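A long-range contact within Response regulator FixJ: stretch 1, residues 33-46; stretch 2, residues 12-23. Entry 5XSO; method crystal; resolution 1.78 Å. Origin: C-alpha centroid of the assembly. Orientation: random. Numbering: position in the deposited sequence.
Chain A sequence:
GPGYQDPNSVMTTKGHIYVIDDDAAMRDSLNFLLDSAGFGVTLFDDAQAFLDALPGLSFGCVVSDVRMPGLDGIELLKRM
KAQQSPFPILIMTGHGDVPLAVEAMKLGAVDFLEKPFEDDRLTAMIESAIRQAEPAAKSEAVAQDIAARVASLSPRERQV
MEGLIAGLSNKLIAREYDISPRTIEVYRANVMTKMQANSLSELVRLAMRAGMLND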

# COMPACT_ATOMS: atom_id res chain seq x y z
N LEU A 33 -18.25 -16.83 10.83
CA LEU A 33 -17.33 -16.58 11.95
C LEU A 33 -16.87 -15.12 12.03
O LEU A 33 -16.52 -14.65 13.12
CB LEU A 33 -16.10 -17.51 11.83
CG LEU A 33 -14.96 -17.18 10.86
CD1 LEU A 33 -13.89 -16.19 11.43
CD2 LEU A 33 -14.20 -18.51 10.40
N LEU A 34 -16.73 -14.43 10.90
CA LEU A 34 -16.29 -13.04 10.99
C LEU A 34 -17.40 -12.18 11.59
O LEU A 34 -17.13 -11.23 12.35
CB LEU A 34 -15.90 -12.56 9.60
CG LEU A 34 -14.65 -13.30 9.04
CD1 LEU A 34 -14.49 -12.92 7.55
CD2 LEU A 34 -13.44 -12.90 9.84
N ASP A 35 -18.65 -12.49 11.25
CA ASP A 35 -19.76 -11.74 11.83
C ASP A 35 -19.80 -11.93 13.34
O ASP A 35 -20.03 -10.97 14.09
CB ASP A 35 -21.08 -12.17 11.23
CG ASP A 35 -22.24 -11.33 11.78
OD1 ASP A 35 -22.24 -10.11 11.57
OD2 ASP A 35 -23.05 -11.89 12.51
N SER A 36 -19.59 -13.18 13.81
CA SER A 36 -19.60 -13.43 15.25
C SER A 36 -18.51 -12.64 15.96
O SER A 36 -18.68 -12.28 17.13
CB SER A 36 -19.46 -14.91 15.59
OG SER A 36 -20.38 -15.71 14.86
N ALA A 37 -17.41 -12.38 15.29
CA ALA A 37 -16.36 -11.59 15.88
C ALA A 37 -16.61 -10.08 15.75
O ALA A 37 -15.82 -9.29 16.27
CB ALA A 37 -15.01 -11.99 15.27
N GLY A 38 -17.64 -9.66 15.03
CA GLY A 38 -17.95 -8.25 14.95
C GLY A 38 -17.39 -7.52 13.74
O GLY A 38 -17.48 -6.28 13.70
N PHE A 39 -16.88 -8.22 12.74
CA PHE A 39 -16.40 -7.59 11.51
C PHE A 39 -17.51 -7.43 10.48
O PHE A 39 -18.40 -8.26 10.40
CB PHE A 39 -15.29 -8.47 10.90
CG PHE A 39 -14.08 -8.53 11.74
CD1 PHE A 39 -13.84 -9.63 12.54
CD2 PHE A 39 -13.16 -7.46 11.74
CE1 PHE A 39 -12.75 -9.70 13.33
CE2 PHE A 39 -12.03 -7.53 12.53
CZ PHE A 39 -11.80 -8.64 13.32
N GLY A 40 -17.38 -6.43 9.61
CA GLY A 40 -18.15 -6.41 8.37
C GLY A 40 -17.46 -7.22 7.26
O GLY A 40 -16.23 -7.35 7.23
N VAL A 41 -18.26 -7.76 6.33
CA VAL A 41 -17.76 -8.72 5.32
C VAL A 41 -18.37 -8.43 3.95
O VAL A 41 -19.57 -8.16 3.82
CB VAL A 41 -18.05 -10.18 5.72
CG1 VAL A 41 -17.31 -11.14 4.79
CG2 VAL A 41 -17.61 -10.48 7.18
N THR A 42 -17.53 -8.49 2.91
CA THR A 42 -17.96 -8.49 1.51
C THR A 42 -17.27 -9.67 0.84
O THR A 42 -16.08 -9.88 1.07
CB THR A 42 -17.59 -7.19 0.78
OG1 THR A 42 -18.20 -6.07 1.44
CG2 THR A 42 -18.09 -7.22 -0.68
N LEU A 43 -17.99 -10.45 0.04
CA LEU A 43 -17.41 -11.71 -0.43
C LEU A 43 -17.32 -11.70 -1.95
O LEU A 43 -18.18 -11.13 -2.62
CB LEU A 43 -18.25 -12.91 0.03
CG LEU A 43 -18.21 -12.96 1.56
CD1 LEU A 43 -19.46 -12.30 2.13
CD2 LEU A 43 -17.98 -14.37 2.16
N PHE A 44 -16.29 -12.36 -2.48
CA PHE A 44 -16.14 -12.49 -3.92
C PHE A 44 -15.86 -13.96 -4.25
O PHE A 44 -15.06 -14.61 -3.57
CB PHE A 44 -14.99 -11.59 -4.41
CG PHE A 44 -15.19 -10.15 -4.09
CD1 PHE A 44 -15.81 -9.31 -4.99
CD2 PHE A 44 -14.76 -9.64 -2.86
CE1 PHE A 44 -15.99 -7.96 -4.71
CE2 PHE A 44 -14.93 -8.30 -2.57
CZ PHE A 44 -15.55 -7.46 -3.48
N ASP A 45 -16.53 -14.48 -5.27
CA ASP A 45 -16.23 -15.84 -5.69
C ASP A 45 -15.38 -15.86 -6.95
O ASP A 45 -14.95 -16.93 -7.39
CB ASP A 45 -17.53 -16.63 -5.87
CG ASP A 45 -18.49 -15.97 -6.86
OD1 ASP A 45 -18.02 -15.39 -7.86
OD2 ASP A 45 -19.71 -16.04 -6.63
N ASP A 46 -15.14 -14.69 -7.52
CA ASP A 46 -14.53 -14.53 -8.84
C ASP A 46 -13.38 -13.55 -8.71
O ASP A 46 -13.55 -12.45 -8.18
CB ASP A 46 -15.54 -14.03 -9.86
CG ASP A 46 -14.93 -13.85 -11.25
OD1 ASP A 46 -13.87 -14.47 -11.52
OD2 ASP A 46 -15.48 -13.06 -12.04
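Stretch 2 12-23: TTKGHIYVIDDD

The contact is held first by a backbone ladder. Residues 16-20 of stretch 2 form an extended strand that runs parallel to strand 40-44, their axes 4.5 Å apart at closest approach and crossing at -21°. In a parallel pair every second residue of one strand bonds the two residues that flank its partner on the other, and here Gly 40, Thr 42 and Phe 44 do this work. Gly 40 N donates to Gly 15 O (2.9 Å) and Ile 17 N to Gly 40 O (2.7 Å); Thr 42 N reaches Ile 17 O and Val 19 N reaches Thr 42 O, both at 2.9 Å; Phe 44 N meets Val 19 O at 2.7 Å, and Asp 21 N closes the ladder on Phe 44 O at 3.1 Å.

The register pairs Gly 40 with His 16, Val 41 with Ile 17, and so on to Phe 44 with Ile 20. A bond between two side chains reinforces it: His 16 NE2 and Thr 42 OG1 are hydrogen-bonded at 2.7 Å. The imidazole face lies over Gly 40 C and Val 41 CA, and the missing side chain at Gly 40 makes room, since a CB there would clash with His 16 ND1.

Before the strand, Lys 14 makes two hydrogen bonds where the chain leaves the helix, from N to Gly 38 O and from NZ to Ala 37 O, each at 3.0 Å. Its CB also sits over one face of the Phe 39 ring, 4.3 Å from the centroid.

Packing follows the alternation of the sheet. On the face of Ile 17 and Val 19, Leu 34 CD1 from the helix touches Ile 17 CG2 (3.8 Å) and Val 19 CG2 (3.9 Å), while Leu 43 CD2 meets Val 19 CB at 3.9 Å. On the other face, Phe 44 CE2 approaches Tyr 18 CD1 at 4.0 Å.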

# COMPACT_ATOMS: atom_id res chain seq x y z
N THR A 12 -21.16 0.57 12.38
CA THR A 12 -19.96 0.41 13.21
C THR A 12 -19.50 -1.04 13.39
O THR A 12 -20.25 -1.88 13.90
CB THR A 12 -20.18 1.02 14.61
OG1 THR A 12 -20.33 2.44 14.48
CG2 THR A 12 -18.99 0.73 15.51
N THR A 13 -18.26 -1.34 12.98
CA THR A 13 -17.72 -2.70 13.03
C THR A 13 -16.26 -2.65 13.46
O THR A 13 -15.64 -1.58 13.49
CB THR A 13 -17.78 -3.43 11.68
OG1 THR A 13 -16.84 -2.82 10.78
CG2 THR A 13 -19.14 -3.36 11.08
N LYS A 14 -15.70 -3.83 13.76
CA LYS A 14 -14.30 -3.93 14.16
C LYS A 14 -13.36 -3.85 12.97
O LYS A 14 -12.14 -3.99 13.14
CB LYS A 14 -14.07 -5.23 14.93
CG LYS A 14 -14.76 -5.25 16.29
CD LYS A 14 -14.51 -6.52 17.11
CE LYS A 14 -13.10 -7.04 16.95
NZ LYS A 14 -13.07 -8.52 17.15
N GLY A 15 -13.88 -3.65 11.78
CA GLY A 15 -13.08 -3.68 10.56
C GLY A 15 -13.88 -4.39 9.49
O GLY A 15 -14.77 -5.21 9.77
N HIS A 16 -13.57 -4.07 8.23
CA HIS A 16 -14.23 -4.70 7.10
C HIS A 16 -13.30 -5.73 6.47
O HIS A 16 -12.09 -5.50 6.35
CB HIS A 16 -14.65 -3.70 6.02
CG HIS A 16 -15.76 -4.22 5.18
ND1 HIS A 16 -17.08 -4.22 5.61
CD2 HIS A 16 -15.76 -4.86 3.99
CE1 HIS A 16 -17.84 -4.79 4.69
NE2 HIS A 16 -17.06 -5.19 3.70
N ILE A 17 -13.85 -6.88 6.07
CA ILE A 17 -13.07 -7.99 5.52
C ILE A 17 -13.53 -8.26 4.09
O ILE A 17 -14.74 -8.37 3.85
CB ILE A 17 -13.20 -9.28 6.35
CG1 ILE A 17 -13.06 -9.02 7.87
CG2 ILE A 17 -12.16 -10.38 5.86
CD1 ILE A 17 -11.74 -8.33 8.22
N TYR A 18 -12.60 -8.39 3.16
CA TYR A 18 -12.93 -8.75 1.79
C TYR A 18 -12.50 -10.20 1.61
O TYR A 18 -11.30 -10.49 1.54
CB TYR A 18 -12.24 -7.82 0.79
CG TYR A 18 -12.72 -6.39 0.90
CD1 TYR A 18 -14.05 -6.08 0.64
CD2 TYR A 18 -11.87 -5.39 1.35
CE1 TYR A 18 -14.52 -4.78 0.76
CE2 TYR A 18 -12.33 -4.04 1.48
CZ TYR A 18 -13.66 -3.76 1.20
OH TYR A 18 -14.15 -2.48 1.34
N VAL A 19 -13.47 -11.10 1.53
CA VAL A 19 -13.19 -12.54 1.39
C VAL A 19 -13.17 -12.91 -0.08
O VAL A 19 -14.14 -12.63 -0.81
CB VAL A 19 -14.25 -13.38 2.13
CG1 VAL A 19 -14.06 -14.89 1.86
CG2 VAL A 19 -14.18 -13.10 3.66
N ILE A 20 -12.12 -13.61 -0.51
CA ILE A 20 -11.98 -14.04 -1.90
C ILE A 20 -11.78 -15.54 -1.88
O ILE A 20 -10.71 -16.02 -1.45
CB ILE A 20 -10.82 -13.36 -2.62
CG1 ILE A 20 -10.96 -11.83 -2.55
CG2 ILE A 20 -10.79 -13.86 -4.05
CD1 ILE A 20 -9.72 -11.08 -3.12
N ASP A 21 -12.80 -16.30 -2.27
CA ASP A 21 -12.66 -17.75 -2.22
C ASP A 21 -13.65 -18.36 -3.20
O ASP A 21 -14.81 -17.98 -3.19
CB ASP A 21 -12.91 -18.32 -0.81
CG ASP A 21 -12.29 -19.69 -0.62
OD1 ASP A 21 -12.45 -20.57 -1.51
OD2 ASP A 21 -11.60 -19.87 0.40
N ASP A 22 -13.17 -19.24 -4.07
CA ASP A 22 -14.18 -19.80 -4.97
C ASP A 22 -14.95 -20.96 -4.32
O ASP A 22 -15.88 -21.46 -4.94
CB ASP A 22 -13.53 -20.24 -6.29
CG ASP A 22 -12.58 -21.39 -6.13
OD1 ASP A 22 -11.80 -21.40 -5.13
OD2 ASP A 22 -12.62 -22.28 -7.01
N ASP A 23 -14.60 -21.36 -3.10
CA ASP A 23 -15.30 -22.45 -2.40
C ASP A 23 -16.47 -21.89 -1.61
O ASP A 23 -16.28 -21.16 -0.64
CB ASP A 23 -14.35 -23.19 -1.46
CG ASP A 23 -15.08 -24.23 -0.56
OD1 ASP A 23 -14.39 -24.99 0.13
OD2 ASP A 23 -16.30 -24.31 -0.53